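Local coordinates for protein putative hydrolase (Shewanella frigidimarina, PDB 3LHO) that probably acts as an iron-dependent dioxygenase that converts 2-oxoadipate to 2-hydroxyglutarate, at residues 14-19 / 160-165; 7-12 / 59-64; 45-50 / 151-156; 52-57 / 94-99. All coordinates share one frame; numbering follows the deposited sequence.

Interaction 1: 14-19 / 160-165. With NI (nickel (II) ion), chain B.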
loop_
_atom_site.group_PDB
_atom_site.type_symbol
_atom_site.label_atom_id
_atom_site.label_comp_id
_atom_site.label_asym_id
_atom_site.label_seq_id
_atom_site.Cartn_x
_atom_site.Cartn_y
_atom_site.Cartn_z
ATOM N N TRP A 14 -3.433 -9.640 4.006
ATOM C CA TRP A 14 -2.066 -10.137 4.183
ATOM C C TRP A 14 -1.823 -11.440 3.436
ATOM O O TRP A 14 -0.798 -11.594 2.782
ATOM C CB TRP A 14 -1.788 -10.307 5.671
ATOM C CG TRP A 14 -0.448 -10.935 6.013
ATOM C CD1 TRP A 14 -0.222 -12.243 6.361
ATOM C CD2 TRP A 14 0.825 -10.277 6.053
ATOM N NE1 TRP A 14 1.129 -12.441 6.603
ATOM C CE2 TRP A 14 1.794 -11.252 6.416
ATOM C CE3 TRP A 14 1.245 -8.967 5.817
ATOM C CZ2 TRP A 14 3.151 -10.947 6.567
ATOM C CZ3 TRP A 14 2.596 -8.668 5.963
ATOM C CH2 TRP A 14 3.533 -9.650 6.331
ATOM N N GLN A 15 -2.759 -12.369 3.506
ATOM C CA GLN A 15 -2.580 -13.649 2.762
ATOM C C GLN A 15 -2.395 -13.411 1.255
ATOM O O GLN A 15 -1.558 -14.050 0.605
ATOM C CB GLN A 15 -3.724 -14.660 2.997
ATOM C CG GLN A 15 -3.652 -15.384 4.382
ATOM C CD GLN A 15 -2.251 -16.000 4.700
ATOM O OE1 GLN A 15 -1.573 -16.540 3.812
ATOM N NE2 GLN A 15 -1.832 -15.917 5.964
ATOM N N ASP A 16 -3.158 -12.467 0.725
ATOM C CA ASP A 16 -3.048 -12.077 -0.662
ATOM C C ASP A 16 -1.747 -11.356 -0.980
ATOM O O ASP A 16 -1.097 -11.667 -1.986
ATOM C CB ASP A 16 -4.244 -11.253 -1.105
ATOM C CG ASP A 16 -4.086 -10.789 -2.506
ATOM O OD1 ASP A 16 -4.249 -11.586 -3.414
ATOM O OD2 ASP A 16 -3.676 -9.636 -2.732
ATOM N N TYR A 17 -1.385 -10.402 -0.126
ATOM C CA TYR A 17 -0.154 -9.639 -0.251
ATOM C C TYR A 17 1.131 -10.456 -0.267
ATOM O O TYR A 17 2.039 -10.158 -1.066
ATOM C CB TYR A 17 -0.112 -8.662 0.923
ATOM C CG TYR A 17 1.169 -7.845 1.145
ATOM C CD1 TYR A 17 1.517 -6.812 0.272
ATOM C CD2 TYR A 17 1.939 -8.048 2.279
ATOM C CE1 TYR A 17 2.648 -6.013 0.492
ATOM C CE2 TYR A 17 3.082 -7.257 2.538
ATOM C CZ TYR A 17 3.439 -6.257 1.642
ATOM O OH TYR A 17 4.526 -5.467 1.928
ATOM N N ILE A 18 1.226 -11.449 0.621
ATOM C CA ILE A 18 2.443 -12.274 0.705
ATOM C C ILE A 18 2.636 -13.170 -0.522
ATOM O O ILE A 18 3.753 -13.573 -0.810
ATOM C CB ILE A 18 2.569 -13.126 2.031
ATOM C CG1 ILE A 18 1.441 -14.154 2.171
ATOM C CG2 ILE A 18 2.679 -12.229 3.268
ATOM C CD1 ILE A 18 1.630 -15.112 3.399
ATOM N N LYS A 19 1.569 -13.449 -1.269
ATOM C CA LYS A 19 1.698 -14.122 -2.531
ATOM C C LYS A 19 2.525 -13.315 -3.513
ATOM O O LYS A 19 3.265 -13.897 -4.282
ATOM C CB LYS A 19 0.337 -14.449 -3.155
ATOM C CG LYS A 19 -0.510 -15.388 -2.344
ATOM C CD LYS A 19 -1.898 -15.530 -2.990
ATOM C CE LYS A 19 -2.820 -16.367 -2.150
ATOM N NZ LYS A 19 -4.170 -16.379 -2.782
ATOM N N GLY A 160 -3.951 -4.669 -10.051
ATOM C CA GLY A 160 -5.312 -4.428 -9.617
ATOM C C GLY A 160 -5.449 -4.072 -8.140
ATOM O O GLY A 160 -4.646 -3.305 -7.576
ATOM N N TYR A 161 -6.517 -4.581 -7.541
ATOM C CA TYR A 161 -6.916 -4.224 -6.189
ATOM C C TYR A 161 -6.346 -5.217 -5.205
ATOM O O TYR A 161 -6.895 -6.298 -5.003
ATOM C CB TYR A 161 -8.452 -4.068 -6.081
ATOM C CG TYR A 161 -8.856 -2.818 -6.808
ATOM C CD1 TYR A 161 -8.535 -1.590 -6.295
ATOM C CD2 TYR A 161 -9.410 -2.865 -8.089
ATOM C CE1 TYR A 161 -8.833 -0.455 -6.954
ATOM C CE2 TYR A 161 -9.666 -1.679 -8.799
ATOM C CZ TYR A 161 -9.401 -0.509 -8.215
ATOM O OH TYR A 161 -9.635 0.652 -8.923
ATOM N N ARG A 162 -5.211 -4.858 -4.636
ATOM C CA ARG A 162 -4.446 -5.691 -3.699
ATOM C C ARG A 162 -3.619 -4.722 -2.853
ATOM O O ARG A 162 -3.418 -3.564 -3.250
ATOM C CB ARG A 162 -3.506 -6.693 -4.411
ATOM C CG ARG A 162 -4.103 -7.469 -5.528
ATOM C CD ARG A 162 -3.109 -8.345 -6.247
ATOM N NE ARG A 162 -2.712 -9.511 -5.458
ATOM C CZ ARG A 162 -2.012 -10.549 -5.919
ATOM N NH1 ARG A 162 -1.631 -10.623 -7.186
ATOM N NH2 ARG A 162 -1.668 -11.528 -5.085
ATOM N N ALA A 163 -3.173 -5.123 -1.668
ATOM C CA ALA A 163 -2.362 -4.149 -0.837
ATOM C C ALA A 163 -1.115 -3.774 -1.593
ATOM O O ALA A 163 -0.457 -4.634 -2.171
ATOM C CB ALA A 163 -1.988 -4.749 0.548
ATOM N N ASN A 164 -0.787 -2.478 -1.628
ATOM C CA ASN A 164 0.477 -2.054 -2.190
ATOM C C ASN A 164 1.618 -2.331 -1.224
ATOM O O ASN A 164 2.687 -2.757 -1.647
ATOM C CB ASN A 164 0.465 -0.569 -2.547
ATOM C CG ASN A 164 1.837 -0.062 -3.083
ATOM O OD1 ASN A 164 2.622 0.500 -2.335
ATOM N ND2 ASN A 164 2.118 -0.284 -4.372
ATOM N N HIS A 165 1.383 -2.091 0.067
ATOM C CA HIS A 165 2.340 -2.538 1.114
ATOM C C HIS A 165 1.717 -2.584 2.492
ATOM O O HIS A 165 0.701 -1.925 2.750
ATOM C CB HIS A 165 3.634 -1.687 1.128
ATOM C CG HIS A 165 3.431 -0.230 1.396
ATOM N ND1 HIS A 165 3.219 0.697 0.397
ATOM C CD2 HIS A 165 3.527 0.480 2.548
ATOM C CE1 HIS A 165 3.125 1.902 0.923
ATOM N NE2 HIS A 165 3.295 1.802 2.238
HETATM NI NI NI B . 3.757 3.488 3.446
HETATM O O HOH W 1 -3.452 -7.850 -0.776
HETATM O O HOH W 2 5.122 4.546 1.756
HETATM O O HOH W 3 4.283 5.349 4.082
HETATM O O HOH W 4 2.300 5.014 2.545
#

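Interaction 2: 7-12 / 59-64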
loop_
_atom_site.group_PDB
_atom_site.type_symbol
_atom_site.label_atom_id
_atom_site.label_comp_id
_atom_site.label_asym_id
_atom_site.label_seq_id
_atom_site.Cartn_x
_atom_site.Cartn_y
_atom_site.Cartn_z
ATOM N N ASN A 7 -9.967 -7.954 12.148
ATOM C CA ASN A 7 -8.876 -8.915 12.094
ATOM C C ASN A 7 -8.973 -9.800 10.880
ATOM O O ASN A 7 -7.977 -10.034 10.236
ATOM C CB ASN A 7 -8.760 -9.725 13.388
ATOM C CG ASN A 7 -8.341 -8.870 14.537
ATOM O OD1 ASN A 7 -7.382 -8.103 14.443
ATOM N ND2 ASN A 7 -9.088 -8.946 15.627
ATOM N N ALA A 8 -10.179 -10.272 10.558
ATOM C CA ALA A 8 -10.394 -11.089 9.382
ATOM C C ALA A 8 -10.028 -10.362 8.082
ATOM O O ALA A 8 -9.479 -10.971 7.174
ATOM C CB ALA A 8 -11.851 -11.572 9.329
ATOM N N LEU A 9 -10.330 -9.057 7.992
ATOM C CA LEU A 9 -10.014 -8.277 6.791
ATOM C C LEU A 9 -8.515 -8.180 6.548
ATOM O O LEU A 9 -8.035 -8.488 5.460
ATOM C CB LEU A 9 -10.639 -6.867 6.857
ATOM C CG LEU A 9 -10.350 -5.876 5.730
ATOM C CD1 LEU A 9 -10.656 -6.492 4.347
ATOM C CD2 LEU A 9 -11.142 -4.612 5.931
ATOM N N PHE A 10 -7.771 -7.775 7.572
ATOM C CA PHE A 10 -6.329 -7.741 7.460
ATOM C C PHE A 10 -5.670 -9.115 7.274
ATOM O O PHE A 10 -4.729 -9.211 6.498
ATOM C CB PHE A 10 -5.727 -6.960 8.617
ATOM C CG PHE A 10 -6.018 -5.489 8.540
ATOM C CD1 PHE A 10 -5.489 -4.729 7.527
ATOM C CD2 PHE A 10 -6.868 -4.868 9.463
ATOM C CE1 PHE A 10 -5.758 -3.373 7.451
ATOM C CE2 PHE A 10 -7.114 -3.514 9.400
ATOM C CZ PHE A 10 -6.576 -2.765 8.389
ATOM N N ALA A 11 -6.203 -10.161 7.912
ATOM C CA ALA A 11 -5.723 -11.518 7.646
ATOM C C ALA A 11 -5.819 -11.826 6.148
ATOM O O ALA A 11 -4.882 -12.333 5.570
ATOM C CB ALA A 11 -6.488 -12.606 8.475
ATOM N N ALA A 12 -6.966 -11.537 5.540
ATOM C CA ALA A 12 -7.211 -11.870 4.149
ATOM C C ALA A 12 -6.363 -10.997 3.220
ATOM O O ALA A 12 -5.797 -11.482 2.208
ATOM C CB ALA A 12 -8.723 -11.747 3.833
ATOM N N LYS A 59 -14.975 2.582 2.339
ATOM C CA LYS A 59 -16.172 2.012 2.971
ATOM C C LYS A 59 -15.903 0.632 3.561
ATOM O O LYS A 59 -16.575 0.210 4.509
ATOM C CB LYS A 59 -17.355 1.935 1.992
ATOM C CG LYS A 59 -18.129 3.221 1.830
ATOM C CD LYS A 59 -19.039 3.477 3.024
ATOM C CE LYS A 59 -19.866 4.733 2.797
ATOM N NZ LYS A 59 -20.511 5.182 4.074
ATOM N N HIS A 60 -14.934 -0.081 2.995
ATOM C CA HIS A 60 -14.535 -1.393 3.544
ATOM C C HIS A 60 -13.946 -1.245 4.923
ATOM O O HIS A 60 -13.910 -2.190 5.682
ATOM C CB HIS A 60 -13.598 -2.144 2.587
ATOM C CG HIS A 60 -14.289 -2.579 1.342
ATOM N ND1 HIS A 60 -14.760 -3.867 1.167
ATOM C CD2 HIS A 60 -14.679 -1.883 0.246
ATOM C CE1 HIS A 60 -15.400 -3.942 0.015
ATOM N NE2 HIS A 60 -15.376 -2.758 -0.561
ATOM N N PHE A 61 -13.493 -0.032 5.256
ATOM C CA PHE A 61 -12.890 0.204 6.566
ATOM C C PHE A 61 -13.816 1.015 7.498
ATOM O O PHE A 61 -13.922 0.710 8.699
ATOM C CB PHE A 61 -11.558 0.878 6.358
ATOM C CG PHE A 61 -10.580 0.066 5.548
ATOM C CD1 PHE A 61 -10.537 0.165 4.164
ATOM C CD2 PHE A 61 -9.744 -0.837 6.173
ATOM C CE1 PHE A 61 -9.656 -0.582 3.422
ATOM C CE2 PHE A 61 -8.850 -1.595 5.461
ATOM C CZ PHE A 61 -8.800 -1.494 4.085
ATOM N N THR A 62 -14.473 2.041 6.977
ATOM C CA THR A 62 -15.354 2.872 7.806
ATOM C C THR A 62 -16.557 2.060 8.275
ATOM O O THR A 62 -17.088 2.316 9.340
ATOM C CB THR A 62 -15.823 4.121 7.103
ATOM O OG1 THR A 62 -16.521 3.751 5.902
ATOM C CG2 THR A 62 -14.647 5.037 6.808
ATOM N N SER A 63 -16.911 1.015 7.538
ATOM C CA SER A 63 -18.015 0.166 7.945
ATOM C C SER A 63 -17.700 -0.701 9.178
ATOM O O SER A 63 -18.620 -1.220 9.800
ATOM C CB SER A 63 -18.409 -0.706 6.774
ATOM O OG SER A 63 -17.399 -1.676 6.549
ATOM N N ILE A 64 -16.422 -0.870 9.529
ATOM C CA ILE A 64 -16.019 -1.677 10.677
ATOM C C ILE A 64 -15.231 -0.839 11.707
ATOM O O ILE A 64 -14.371 -1.367 12.441
ATOM C CB ILE A 64 -15.193 -2.906 10.248
ATOM C CG1 ILE A 64 -13.952 -2.499 9.405
ATOM C CG2 ILE A 64 -16.072 -3.892 9.447
ATOM C CD1 ILE A 64 -13.052 -3.630 9.094
#

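Interaction 3: 45-50 / 151-156. With SO4 (sulfate ion), chain C.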
loop_
_atom_site.group_PDB
_atom_site.type_symbol
_atom_site.label_atom_id
_atom_site.label_comp_id
_atom_site.label_asym_id
_atom_site.label_seq_id
_atom_site.Cartn_x
_atom_site.Cartn_y
_atom_site.Cartn_z
ATOM N N ARG A 45 -4.428 1.719 -3.396
ATOM C CA ARG A 45 -4.375 2.666 -4.519
ATOM C C ARG A 45 -5.608 2.510 -5.382
ATOM O O ARG A 45 -6.133 1.433 -5.488
ATOM C CB ARG A 45 -3.202 2.308 -5.400
ATOM C CG ARG A 45 -1.855 2.494 -4.710
ATOM C CD ARG A 45 -0.756 2.155 -5.653
ATOM N NE ARG A 45 0.516 2.658 -5.157
ATOM C CZ ARG A 45 1.669 2.646 -5.816
ATOM N NH1 ARG A 45 1.752 2.134 -7.030
ATOM N NH2 ARG A 45 2.757 3.165 -5.245
ATOM N N THR A 46 -6.025 3.565 -6.063
ATOM C CA THR A 46 -7.127 3.442 -7.035
ATOM C C THR A 46 -7.098 4.669 -7.933
ATOM O O THR A 46 -6.105 5.436 -7.892
ATOM C CB THR A 46 -8.495 3.275 -6.354
ATOM O OG1 THR A 46 -9.483 2.881 -7.335
ATOM C CG2 THR A 46 -8.925 4.548 -5.649
ATOM N N PHE A 47 -8.111 4.809 -8.788
ATOM C CA PHE A 47 -8.291 6.018 -9.624
ATOM C C PHE A 47 -9.499 6.812 -9.185
ATOM O O PHE A 47 -10.419 6.257 -8.599
ATOM C CB PHE A 47 -8.503 5.608 -11.082
ATOM C CG PHE A 47 -7.404 4.756 -11.644
ATOM C CD1 PHE A 47 -6.211 5.296 -11.998
ATOM C CD2 PHE A 47 -7.590 3.400 -11.831
ATOM C CE1 PHE A 47 -5.198 4.519 -12.532
ATOM C CE2 PHE A 47 -6.589 2.625 -12.355
ATOM C CZ PHE A 47 -5.385 3.187 -12.695
ATOM N N ASN A 48 -9.544 8.113 -9.506
ATOM C CA ASN A 48 -10.708 8.936 -9.165
ATOM C C ASN A 48 -11.916 8.746 -10.143
ATOM O O ASN A 48 -12.532 9.700 -10.646
ATOM C CB ASN A 48 -10.277 10.405 -9.067
ATOM C CG ASN A 48 -9.959 10.975 -10.420
ATOM O OD1 ASN A 48 -9.655 10.227 -11.374
ATOM N ND2 ASN A 48 -10.102 12.270 -10.547
ATOM N N ILE A 49 -12.246 7.490 -10.410
ATOM C CA ILE A 49 -13.365 7.112 -11.275
ATOM C C ILE A 49 -14.425 6.598 -10.256
ATOM O O ILE A 49 -14.100 5.757 -9.389
ATOM C CB ILE A 49 -12.938 6.011 -12.282
ATOM C CG1 ILE A 49 -11.952 6.587 -13.323
ATOM C CG2 ILE A 49 -14.153 5.383 -12.981
ATOM C CD1 ILE A 49 -11.323 5.621 -14.268
ATOM N N ALA A 50 -15.646 7.140 -10.336
ATOM C CA ALA A 50 -16.697 6.960 -9.315
ATOM C C ALA A 50 -16.835 5.505 -8.875
ATOM O O ALA A 50 -16.883 5.155 -7.668
ATOM C CB ALA A 50 -18.076 7.501 -9.862
ATOM N N GLU A 151 4.035 5.626 -13.021
ATOM C CA GLU A 151 4.320 4.294 -12.428
ATOM C C GLU A 151 3.138 3.806 -11.594
ATOM O O GLU A 151 2.807 2.605 -11.563
ATOM C CB GLU A 151 5.564 4.350 -11.536
ATOM C CG GLU A 151 6.877 4.461 -12.323
ATOM C CD GLU A 151 8.067 4.712 -11.410
ATOM O OE1 GLU A 151 8.190 3.995 -10.390
ATOM O OE2 GLU A 151 8.867 5.630 -11.706
ATOM N N TYR A 152 2.525 4.735 -10.869
ATOM C CA TYR A 152 1.346 4.425 -10.048
ATOM C C TYR A 152 0.233 3.808 -10.865
ATOM O O TYR A 152 -0.263 2.700 -10.538
ATOM C CB TYR A 152 0.879 5.732 -9.392
ATOM C CG TYR A 152 -0.267 5.633 -8.411
ATOM C CD1 TYR A 152 -1.581 5.368 -8.858
ATOM C CD2 TYR A 152 -0.063 5.890 -7.045
ATOM C CE1 TYR A 152 -2.665 5.349 -7.960
ATOM C CE2 TYR A 152 -1.134 5.832 -6.143
ATOM C CZ TYR A 152 -2.445 5.546 -6.622
ATOM O OH TYR A 152 -3.563 5.493 -5.753
ATOM N N ALA A 153 -0.156 4.508 -11.943
ATOM C CA ALA A 153 -1.188 3.991 -12.858
ATOM C C ALA A 153 -0.826 2.628 -13.414
ATOM O O ALA A 153 -1.674 1.701 -13.450
ATOM C CB ALA A 153 -1.441 5.005 -14.035
ATOM N N ALA A 154 0.440 2.462 -13.818
ATOM C CA ALA A 154 0.861 1.157 -14.408
ATOM C C ALA A 154 0.768 -0.008 -13.413
ATOM O O ALA A 154 0.279 -1.133 -13.737
ATOM C CB ALA A 154 2.303 1.282 -14.966
ATOM N N TRP A 155 1.166 0.272 -12.174
ATOM C CA TRP A 155 1.095 -0.681 -11.093
ATOM C C TRP A 155 -0.332 -1.124 -10.877
ATOM O O TRP A 155 -0.596 -2.312 -10.806
ATOM C CB TRP A 155 1.677 -0.112 -9.781
ATOM C CG TRP A 155 1.841 -1.139 -8.711
ATOM C CD1 TRP A 155 2.972 -1.880 -8.444
ATOM C CD2 TRP A 155 0.849 -1.553 -7.746
ATOM N NE1 TRP A 155 2.736 -2.731 -7.389
ATOM C CE2 TRP A 155 1.450 -2.533 -6.928
ATOM C CE3 TRP A 155 -0.478 -1.142 -7.465
ATOM C CZ2 TRP A 155 0.758 -3.153 -5.875
ATOM C CZ3 TRP A 155 -1.157 -1.739 -6.424
ATOM C CH2 TRP A 155 -0.535 -2.732 -5.624
ATOM N N VAL A 156 -1.245 -0.170 -10.774
ATOM C CA VAL A 156 -2.653 -0.525 -10.579
ATOM C C VAL A 156 -3.169 -1.293 -11.792
ATOM O O VAL A 156 -3.841 -2.315 -11.629
ATOM C CB VAL A 156 -3.553 0.689 -10.307
ATOM C CG1 VAL A 156 -4.991 0.202 -10.228
ATOM C CG2 VAL A 156 -3.177 1.373 -9.025
HETATM S S SO4 C . -16.876 8.734 -13.395
HETATM O O1 SO4 C . -17.726 7.596 -13.053
HETATM O O2 SO4 C . -15.952 9.063 -12.301
HETATM O O3 SO4 C . -16.153 8.413 -14.630
HETATM O O4 SO4 C . -17.736 9.903 -13.579
#

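Interaction 4: 52-57 / 94-99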
loop_
_atom_site.group_PDB
_atom_site.type_symbol
_atom_site.label_atom_id
_atom_site.label_comp_id
_atom_site.label_asym_id
_atom_site.label_seq_id
_atom_site.Cartn_x
_atom_site.Cartn_y
_atom_site.Cartn_z
ATOM N N VAL A 52 -14.870 3.196 -8.492
ATOM C CA VAL A 52 -13.769 2.600 -7.714
ATOM C C VAL A 52 -12.985 3.657 -6.939
ATOM O O VAL A 52 -11.870 3.413 -6.548
ATOM C CB VAL A 52 -12.758 1.800 -8.619
ATOM C CG1 VAL A 52 -13.417 0.620 -9.278
ATOM C CG2 VAL A 52 -12.132 2.656 -9.686
ATOM N N ASN A 53 -13.594 4.797 -6.659
ATOM C CA ASN A 53 -12.841 5.925 -6.102
ATOM C C ASN A 53 -12.424 5.717 -4.631
ATOM O O ASN A 53 -12.709 4.696 -4.038
ATOM C CB ASN A 53 -13.589 7.240 -6.354
ATOM C CG ASN A 53 -14.796 7.411 -5.530
ATOM O OD1 ASN A 53 -14.984 6.737 -4.502
ATOM N ND2 ASN A 53 -15.628 8.377 -5.919
ATOM N N LEU A 54 -11.663 6.662 -4.107
ATOM C CA LEU A 54 -11.155 6.587 -2.744
ATOM C C LEU A 54 -12.286 6.156 -1.746
ATOM O O LEU A 54 -12.095 5.224 -0.954
ATOM C CB LEU A 54 -10.526 7.953 -2.373
ATOM C CG LEU A 54 -9.471 7.942 -1.266
ATOM C CD1 LEU A 54 -8.764 9.274 -1.244
ATOM C CD2 LEU A 54 -10.133 7.625 0.080
ATOM N N SER A 55 -13.471 6.757 -1.902
ATOM C CA SER A 55 -14.578 6.616 -0.969
ATOM C C SER A 55 -15.096 5.186 -1.045
ATOM O O SER A 55 -15.482 4.638 -0.042
ATOM C CB SER A 55 -15.685 7.598 -1.281
ATOM O OG SER A 55 -15.149 8.925 -1.101
ATOM N N VAL A 56 -15.046 4.607 -2.239
ATOM C CA VAL A 56 -15.524 3.209 -2.394
ATOM C C VAL A 56 -14.639 2.206 -1.620
ATOM O O VAL A 56 -15.148 1.243 -0.953
ATOM C CB VAL A 56 -15.554 2.842 -3.862
ATOM C CG1 VAL A 56 -15.879 1.368 -4.048
ATOM C CG2 VAL A 56 -16.590 3.715 -4.581
ATOM N N LEU A 57 -13.322 2.377 -1.733
ATOM C CA LEU A 57 -12.387 1.539 -1.003
ATOM C C LEU A 57 -12.523 1.812 0.481
ATOM O O LEU A 57 -12.480 0.894 1.280
ATOM C CB LEU A 57 -10.936 1.784 -1.438
ATOM C CG LEU A 57 -10.454 1.025 -2.706
ATOM C CD1 LEU A 57 -11.112 1.487 -4.008
ATOM C CD2 LEU A 57 -8.938 1.085 -2.836
ATOM N N VAL A 94 -4.851 3.066 7.867
ATOM C CA VAL A 94 -5.181 2.756 6.500
ATOM C C VAL A 94 -5.012 4.010 5.634
ATOM O O VAL A 94 -5.658 5.029 5.826
ATOM C CB VAL A 94 -6.608 2.154 6.389
ATOM C CG1 VAL A 94 -6.996 1.986 4.894
ATOM C CG2 VAL A 94 -6.669 0.846 7.188
ATOM N N PHE A 95 -4.068 3.919 4.721
ATOM C CA PHE A 95 -3.746 4.990 3.824
ATOM C C PHE A 95 -4.299 4.613 2.440
ATOM O O PHE A 95 -3.949 3.534 1.898
ATOM C CB PHE A 95 -2.242 5.128 3.751
ATOM C CG PHE A 95 -1.788 6.305 2.954
ATOM C CD1 PHE A 95 -1.765 7.585 3.505
ATOM C CD2 PHE A 95 -1.382 6.118 1.616
ATOM C CE1 PHE A 95 -1.340 8.703 2.736
ATOM C CE2 PHE A 95 -0.957 7.186 0.842
ATOM C CZ PHE A 95 -0.931 8.506 1.405
ATOM N N ILE A 96 -5.164 5.476 1.901
ATOM C CA ILE A 96 -5.815 5.217 0.599
ATOM C C ILE A 96 -5.596 6.417 -0.294
ATOM O O ILE A 96 -5.910 7.566 0.053
ATOM C CB ILE A 96 -7.313 4.835 0.688
ATOM C CG1 ILE A 96 -7.603 3.769 1.742
ATOM C CG2 ILE A 96 -7.832 4.413 -0.729
ATOM C CD1 ILE A 96 -9.154 3.453 1.896
ATOM N N SER A 97 -4.964 6.177 -1.448
ATOM C CA SER A 97 -4.756 7.268 -2.401
ATOM C C SER A 97 -5.508 6.977 -3.709
ATOM O O SER A 97 -5.964 5.843 -3.943
ATOM C CB SER A 97 -3.269 7.480 -2.649
ATOM O OG SER A 97 -2.664 6.379 -3.319
ATOM N N GLU A 98 -5.731 8.014 -4.504
ATOM C CA GLU A 98 -6.325 7.847 -5.828
ATOM C C GLU A 98 -5.629 8.770 -6.811
ATOM O O GLU A 98 -5.396 9.908 -6.503
ATOM C CB GLU A 98 -7.837 8.122 -5.865
ATOM C CG GLU A 98 -8.259 9.508 -5.596
ATOM C CD GLU A 98 -9.776 9.687 -5.607
ATOM O OE1 GLU A 98 -10.588 8.711 -5.682
ATOM O OE2 GLU A 98 -10.160 10.825 -5.479
ATOM N N LEU A 99 -5.348 8.241 -7.991
ATOM C CA LEU A 99 -4.738 9.024 -9.047
ATOM C C LEU A 99 -5.780 9.932 -9.691
ATOM O O LEU A 99 -6.901 9.530 -9.967
ATOM C CB LEU A 99 -4.136 8.074 -10.105
ATOM C CG LEU A 99 -3.231 8.684 -11.204
ATOM C CD1 LEU A 99 -1.875 9.078 -10.657
ATOM C CD2 LEU A 99 -3.064 7.656 -12.330
#

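Interaction 1: 14-19 / 160-165
Tyr17, on helix 6-20, faces Ala163 of the loop that runs from helix 151-159 into strand 165-169, with Tyr17 CA 5.9 Å from Ala163 CA. The polar half of the contact is Asp16 with Arg162. The Arg162 chain bends at chi3 (73°), which brings NE to the carboxylate. NE and NH2 grip the carboxylate side-on, one to each oxygen, with the two planes 47° apart. Arg162 NE meets the syn lone pair of Asp16 OD2 at 2.9 Å in a nearly straight bond (174°), within the guanidinium plane. Arg162 NH2 bonds weakly to Asp16 OD1 and also donates to Asp16 O at 3.2 Å. A water accepts from Ala163 N and donates to Asp16 OD2 at 2.7 Å. Tyr17 CE1 lies 3.5 Å from His165 CA, and Tyr17 OH bonds to Phe233 O. His165 ND1 donates to a lone pair of Asn164 OD1 at 2.8 Å, which helps to fix the ring. His165 NE2 binds nickel at 2.1 Å, with His41, Glu235 and three waters. Nickel probably occupies the iron site. The salt bridge probably offsets the charge of buried Asp16, while Asn164 is placed as a second-shell residue, consistent with orienting this metal ligand.

Interaction 2: 7-12 / 59-64
Leu9 and Phe61 meet at about a right angle where helix 6-20 packs beside helix 54-62, over the mixed sheet of a fold probably related to the glyoxalase (vicinal oxygen chelate) group. The CD2 methyl of Leu9 does the touching. Leu9 CD2 comes obliquely to the Phe61 ring, 3.8 Å from Phe61 CE2. Phe10 joins from the same helix. Its side chain crosses that of Phe61 at a slant, with Phe10 CZ at the Phe61 edge, 3.9 Å from Phe61 CE2. Both rings also rest on Val94 and Ile42 of the sheet, so they lie between the helices and the sheet. Ile64, a little further along the chain, brings its CD1 to 3.8 Å from Leu9 CD2. The His60 ring leads away from helix 6-20, and its NE2 bonds to Thr124 O. No hydrogen bond crosses between the two segments. The backbone of His60 still takes part: its carbonyl O lies 3.7 Å from Leu9 CD2.

Interaction 3: 45-50 / 151-156
Arg45 runs across the face of Tyr152, the two side chains passing in opposite directions. Arg45 CB starts at the phenol end, 3.2 Å from Tyr152 OH, and also lies 3.7 Å from Val156 CG2. Arg45 CG is next, 3.6 Å from Tyr152 CZ. The chain stays extended to NE, and Arg45 CD lies over the ring in a CH-pi contact, 4.0 Å from the Tyr152 centroid. Arg45 NE bonds to a diethylene glycol, probably from the crystallisation liquor. The guanidinium then lies flat on Tyr152, offset toward the rim, with planes 16° apart and centres 4.6 Å apart. At the tip, Arg45 NH1 reaches 3.6 Å from Trp155 CB. Tyr152 OH accepts from Thr46 N at 3.1 Å and bonds to Ser97 OG. An alanine in place of Tyr152 would probably leave Thr46 N without this acceptor and the guanidinium without the flat ring it lies on, and freer to turn. Phe47 packs its ring against Val156 CG1 and Ala153. The 45-47 end of strand 39-47 runs nearly perpendicular to helix 151-156 (99° between directions). Helix 140-149 covers Ala153 and Ala154, while Phe47 also touches Leu99 of the adjoining strand and Ile112 of helix 106-116.

Interaction 4: 52-57 / 94-99
Leu54 and Glu98 meet where helix 54-62 begins against strand 93-99. Glu98 puts its CG between the backbone N and the carbonyl carbon (chi1 66°), and the extended chi2 carries CD toward the helix start. Glu98 OE1 accepts from Leu54 N at 2.8 Å. The bond is fairly straight (166°), and the N-H comes from above the carboxylate plane (38° out of it). Glu98 OE1 also lies 3.4 Å from Asn53 CB. Asn53 is the N-cap, and its CG too stands between the backbone N and the carbonyl carbon. Asn53 OD1 accepts from Val56 N at 3.1 Å, nearly along the C=O axis, and weakly from Ser55 N. Leu54 holds CG anti to its backbone N, 3.9 Å from Ile96 CG2. Leu54 CD1 is 3.6 Å from Ile96 O. One turn on, Leu57 CD2 reaches the same Ile96 CG2 at 4.1 Å, while Ile96 CD1 comes within 4.0 Å of Leu57 C. An alanine in place of Glu98 would probably leave Leu54 N without this acceptor and the helix start without its nearby carboxylate. Asn53 and Glu98 thus divide between them the N-H groups of Leu54, Ser55 and Val56, and the helix end would be expected to favour a negative charge on Glu98.

Overall arrangement
From the N terminus, helix 6-20 supplies the first segment of two contacts. Interaction 2 closes the loop from 7-12 to 59-64 and joins helices 6-20 and 54-62. Interaction 1 closes the widest, from 14-19 to 160-165, and joins helix 6-20 to the loop before strand 165-169, beside the metal site. Interaction 3, within it, joins strand 39-47 to helix 151-159. Interaction 4, from 52-57 to 94-99, lies within interaction 3 and sets helix 54-62 on strand 93-99. Interaction 2 crosses the other three. Shared packing on Val94 joins interactions 2 and 4. Thr46 OG1 probably bonds to both Tyr161 OH and Val52 O, linking interactions 1, 3 and 4.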